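PDB 2PZ9: putative regulatory protein from Streptomyces coelicolor A3, which probably binds DNA as a dimeric transcriptional regulator of the TetR family. Local coordinates for residues K149-Q154 and W163-V168; F108-F111 and D116-R119. All coordinates share one frame; numbering follows the deposited sequence.

Contact 1: residues K149-Q154 and W163-V168; sequences KLRDAQ and WDPVDV
Gln154 reaches from the last turn of helix 139-155 to the loop that opens helix 165-176, and its NE2 donates to Trp163 O at 2.9 Å. The N-H...O angle of 172° makes the bond nearly straight, and the acceptor lies almost in the amide plane, while the donor is tilted from the plane of the Trp163 carbonyl. With CG beside the backbone N and the chain extended beyond it (chi2 -176°), the amide is carried across to this carbonyl, and its other end, OE1, comes to rest 3.5 Å from Pro165 CG. NE2 also donates to Asp160 O, so two backbone carbonyls of the connection grip one amide nitrogen. With an alanine in place of Gln154, the carbonyls of Trp163 and Asp160 would probably both lose this donor and the Pro165 ring its neighbour OE1.

Pro165 is the first residue of its helix and points its ring at the other segment. Leu150 lies against it, CB to CB at 4.3 Å, and sends CD2 on to Val168 CG1 at 4.2 Å, one turn further along. The alkyl part of Arg151 crosses the proline at about a right angle, CG to Pro165 CG at 4.1 Å. Consecutive helices 139-155 and 165-176, joined by a loop, pack here within the TetR-type C-terminal domain. At the start of helix 165-176, Asp164 is the N-cap: OD1 accepts from Val166 N at 3.0 Å through its anti lone pair.

Arg151 and Asp164 also reach the second subunit. Arg151 NH2 is hydrogen-bonded to OE1 of Gln192 of that subunit while NH1 forms a salt bridge with Asp148 of its own chain; Asp164 OD2 accepts from the backbone N of Val194 of the second subunit.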
# COMPACT_ATOMS: atom_id res chain seq x y z
N LYS A 149 17.70 -10.87 -12.47
CA LYS A 149 17.03 -10.95 -13.76
C LYS A 149 17.00 -9.56 -14.41
O LYS A 149 17.27 -9.40 -15.60
CB LYS A 149 15.60 -11.50 -13.55
CG LYS A 149 15.14 -12.63 -14.50
CD LYS A 149 14.50 -13.81 -13.69
CE LYS A 149 13.14 -14.37 -14.23
NZ LYS A 149 13.13 -14.75 -15.67
N LEU A 150 16.72 -8.53 -13.62
CA LEU A 150 16.77 -7.17 -14.13
C LEU A 150 18.20 -6.71 -14.45
O LEU A 150 18.41 -6.08 -15.47
CB LEU A 150 16.06 -6.20 -13.19
CG LEU A 150 14.57 -6.52 -12.95
CD1 LEU A 150 14.11 -6.09 -11.56
CD2 LEU A 150 13.66 -5.93 -14.03
N ARG A 151 19.17 -7.02 -13.58
CA ARG A 151 20.57 -6.71 -13.85
C ARG A 151 20.91 -7.25 -15.23
O ARG A 151 21.59 -6.59 -16.02
CB ARG A 151 21.51 -7.32 -12.80
CG ARG A 151 21.95 -6.34 -11.72
CD ARG A 151 22.24 -7.01 -10.36
NE ARG A 151 21.56 -6.26 -9.29
CZ ARG A 151 21.23 -6.73 -8.08
NH1 ARG A 151 21.50 -7.98 -7.71
NH2 ARG A 151 20.60 -5.93 -7.22
N ASP A 152 20.39 -8.44 -15.52
CA ASP A 152 20.64 -9.12 -16.79
C ASP A 152 19.99 -8.41 -17.95
O ASP A 152 20.62 -8.23 -18.98
CB ASP A 152 20.14 -10.55 -16.74
CG ASP A 152 20.97 -11.42 -15.83
OD1 ASP A 152 22.10 -10.99 -15.48
OD2 ASP A 152 20.49 -12.53 -15.47
N ALA A 153 18.73 -8.04 -17.79
CA ALA A 153 18.02 -7.26 -18.80
C ALA A 153 18.83 -6.04 -19.22
O ALA A 153 18.93 -5.74 -20.41
CB ALA A 153 16.67 -6.85 -18.27
N GLN A 154 19.42 -5.36 -18.24
CA GLN A 154 20.18 -4.13 -18.48
C GLN A 154 21.42 -4.43 -19.28
O GLN A 154 21.67 -3.75 -20.27
CB GLN A 154 20.52 -3.45 -17.16
CG GLN A 154 19.28 -2.87 -16.51
CD GLN A 154 19.55 -2.09 -15.24
OE1 GLN A 154 20.11 -2.61 -14.27
NE2 GLN A 154 19.13 -0.82 -15.22
N TRP A 163 18.68 2.94 -14.54
CA TRP A 163 17.82 2.58 -13.39
C TRP A 163 18.51 1.67 -12.40
O TRP A 163 19.25 0.78 -12.79
CB TRP A 163 16.57 1.82 -13.83
CG TRP A 163 15.63 2.58 -14.65
CD1 TRP A 163 15.47 2.48 -16.00
CD2 TRP A 163 14.68 3.56 -14.20
NE1 TRP A 163 14.49 3.35 -16.43
CE2 TRP A 163 13.98 4.02 -15.35
CE3 TRP A 163 14.36 4.09 -12.95
CZ2 TRP A 163 12.97 4.99 -15.28
CZ3 TRP A 163 13.35 5.06 -12.88
CH2 TRP A 163 12.67 5.50 -14.04
N ASP A 164 18.23 1.85 -11.13
CA ASP A 164 18.61 0.82 -10.20
C ASP A 164 17.53 -0.26 -10.20
O ASP A 164 16.36 0.02 -9.97
CB ASP A 164 18.80 1.36 -8.79
CG ASP A 164 19.68 0.46 -7.94
OD1 ASP A 164 19.34 -0.74 -7.74
OD2 ASP A 164 20.70 0.98 -7.48
N PRO A 165 17.94 -1.50 -10.46
CA PRO A 165 17.05 -2.64 -10.39
C PRO A 165 16.13 -2.54 -9.17
O PRO A 165 14.91 -2.68 -9.30
CB PRO A 165 18.04 -3.80 -10.21
CG PRO A 165 19.18 -3.38 -11.02
CD PRO A 165 19.30 -1.90 -10.87
N VAL A 166 16.74 -2.28 -8.01
CA VAL A 166 16.03 -2.09 -6.75
C VAL A 166 14.82 -1.16 -6.93
O VAL A 166 13.72 -1.48 -6.50
CB VAL A 166 17.02 -1.59 -5.64
CG1 VAL A 166 16.30 -1.17 -4.39
CG2 VAL A 166 18.00 -2.68 -5.29
N ASP A 167 15.03 -0.01 -7.57
CA ASP A 167 13.93 0.92 -7.80
C ASP A 167 12.89 0.36 -8.79
O ASP A 167 11.67 0.52 -8.59
CB ASP A 167 14.46 2.30 -8.25
CG ASP A 167 15.31 3.00 -7.17
OD1 ASP A 167 14.81 3.22 -6.04
OD2 ASP A 167 16.49 3.35 -7.45
N VAL A 168 13.36 -0.31 -9.84
CA VAL A 168 12.50 -0.84 -10.89
C VAL A 168 11.51 -1.86 -10.31
O VAL A 168 10.29 -1.77 -10.53
CB VAL A 168 13.34 -1.48 -12.05
CG1 VAL A 168 12.44 -2.04 -13.13
CG2 VAL A 168 14.31 -0.48 -12.62

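Contact 2: residues F108-F111 and D116-R119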
# COMPACT_ATOMS: atom_id res chain seq x y z
N PHE A 108 -1.59 -7.20 -11.44
CA PHE A 108 -2.86 -6.54 -11.31
C PHE A 108 -3.96 -7.58 -11.26
O PHE A 108 -4.83 -7.54 -10.39
CB PHE A 108 -3.10 -5.61 -12.48
CG PHE A 108 -4.45 -4.98 -12.45
CD1 PHE A 108 -4.69 -3.85 -11.67
CD2 PHE A 108 -5.51 -5.52 -13.19
CE1 PHE A 108 -5.97 -3.27 -11.64
CE2 PHE A 108 -6.78 -4.96 -13.16
CZ PHE A 108 -7.02 -3.84 -12.40
N ASP A 109 -3.88 -8.52 -12.21
CA ASP A 109 -4.84 -9.59 -12.36
C ASP A 109 -4.96 -10.40 -11.10
O ASP A 109 -6.06 -10.68 -10.64
CB ASP A 109 -4.38 -10.50 -13.48
CG ASP A 109 -4.51 -9.84 -14.84
OD1 ASP A 109 -5.27 -8.84 -14.98
OD2 ASP A 109 -3.84 -10.33 -15.78
N HIS A 110 -3.81 -10.77 -10.55
CA HIS A 110 -3.75 -11.60 -9.38
C HIS A 110 -4.50 -10.99 -8.20
O HIS A 110 -5.29 -11.67 -7.56
CB HIS A 110 -2.31 -11.83 -9.00
CG HIS A 110 -2.15 -12.70 -7.79
ND1 HIS A 110 -1.78 -14.02 -7.87
CD2 HIS A 110 -2.32 -12.43 -6.47
CE1 HIS A 110 -1.72 -14.53 -6.64
NE2 HIS A 110 -2.04 -13.58 -5.78
N PHE A 111 -4.27 -9.73 -7.92
CA PHE A 111 -4.93 -9.11 -6.80
C PHE A 111 -6.32 -8.66 -7.15
O PHE A 111 -7.15 -8.48 -6.26
CB PHE A 111 -4.12 -7.95 -6.26
CG PHE A 111 -2.85 -8.39 -5.59
CD1 PHE A 111 -1.61 -8.10 -6.16
CD2 PHE A 111 -2.89 -9.12 -4.39
CE1 PHE A 111 -0.42 -8.53 -5.53
CE2 PHE A 111 -1.72 -9.55 -3.75
CZ PHE A 111 -0.49 -9.25 -4.32
N ASP A 116 -8.38 -10.43 -1.04
CA ASP A 116 -8.06 -10.74 0.33
C ASP A 116 -6.64 -11.30 0.56
O ASP A 116 -6.21 -11.43 1.71
CB ASP A 116 -9.14 -11.66 0.90
CG ASP A 116 -9.23 -12.98 0.15
OD1 ASP A 116 -8.66 -13.11 -0.97
OD2 ASP A 116 -9.88 -13.90 0.71
N HIS A 117 -5.91 -11.61 -0.51
CA HIS A 117 -4.49 -11.92 -0.37
C HIS A 117 -3.84 -10.63 0.05
O HIS A 117 -2.98 -10.60 0.95
CB HIS A 117 -3.88 -12.41 -1.70
CG HIS A 117 -2.38 -12.60 -1.66
ND1 HIS A 117 -1.73 -13.57 -2.41
CD2 HIS A 117 -1.40 -11.94 -0.98
CE1 HIS A 117 -0.42 -13.50 -2.19
NE2 HIS A 117 -0.20 -12.52 -1.32
N TYR A 118 -4.29 -9.56 -0.60
CA TYR A 118 -3.76 -8.25 -0.31
C TYR A 118 -4.00 -7.83 1.15
O TYR A 118 -3.06 -7.39 1.83
CB TYR A 118 -4.32 -7.22 -1.28
CG TYR A 118 -3.79 -5.85 -0.99
CD1 TYR A 118 -2.54 -5.46 -1.46
CD2 TYR A 118 -4.51 -4.95 -0.20
CE1 TYR A 118 -2.02 -4.20 -1.19
CE2 TYR A 118 -3.99 -3.68 0.09
CZ TYR A 118 -2.75 -3.32 -0.42
OH TYR A 118 -2.24 -2.07 -0.15
N ARG A 119 -5.24 -7.98 1.63
CA ARG A 119 -5.60 -7.69 3.02
C ARG A 119 -4.74 -8.50 3.95
O ARG A 119 -4.18 -7.99 4.91
CB ARG A 119 -7.02 -8.12 3.32
CG ARG A 119 -8.10 -7.34 2.67
CD ARG A 119 -9.25 -7.31 3.64
NE ARG A 119 -9.39 -5.97 4.21
CZ ARG A 119 -9.85 -5.68 5.43
NH1 ARG A 119 -10.20 -6.62 6.30
NH2 ARG A 119 -9.94 -4.40 5.78
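Phe111 directs the edge of its ring at one face of His117 in a T-shaped pair, with centroids 5.2 Å apart and planes at 81°. The touching atom is CE2, 3.7 Å from His117 CD2 and offset toward the rim of the imidazole. On the same phenyl ring, CD2 meets Tyr118 CB at 3.9 Å, so the adjacent atoms CE2 and CD2 meet successive residues of helix 115-127. His110 completes the aromatic cluster: its CD2 sits over the centre of a Phe111 face, and its NE2 approaches His117 ND1 at 3.4 Å, the two imidazoles inclined at 78°.

Both histidines have CG anti to the backbone N (chi1 173° in His117), which swings their rings to the side where helix 74-92 runs. There His110 packs on Leu89 and Ala92, and His117 on Leu89 and Glu85. Tyr118 packs on Ala180 of helix 178-181.

The cluster thus joins helices 100-113 and 115-127 across their short turn through ring and CH contacts. Two imidazole nitrogens this near each other would probably disfavour both rings being protonated together.

Contact 2 closes in the chain before contact 1 opens, helix 115-127 being followed by helix 139-155, and all four segments fall in the C-terminal, TetR-like region. They do not touch: their centres are 24 Å apart and their nearest atoms about 13 Å. The centre of contact 2 lies about 5 Å, and that of contact 1 about 21 Å, from the centre of the chain. Contact 2 relies on aromatic packing, whereas contact 1 combines aliphatic packing on Pro165 with a side-chain amide to backbone hydrogen bond. Contact 1 lies at the subunit interface through Arg151 and Asp164; in contact 2 only Arg119, outside the aromatic cluster, reaches it, its NH2 hydrogen-bonded to Leu126 O of the second subunit. The predicted helix-turn-helix, residues 52-71, includes neither contact.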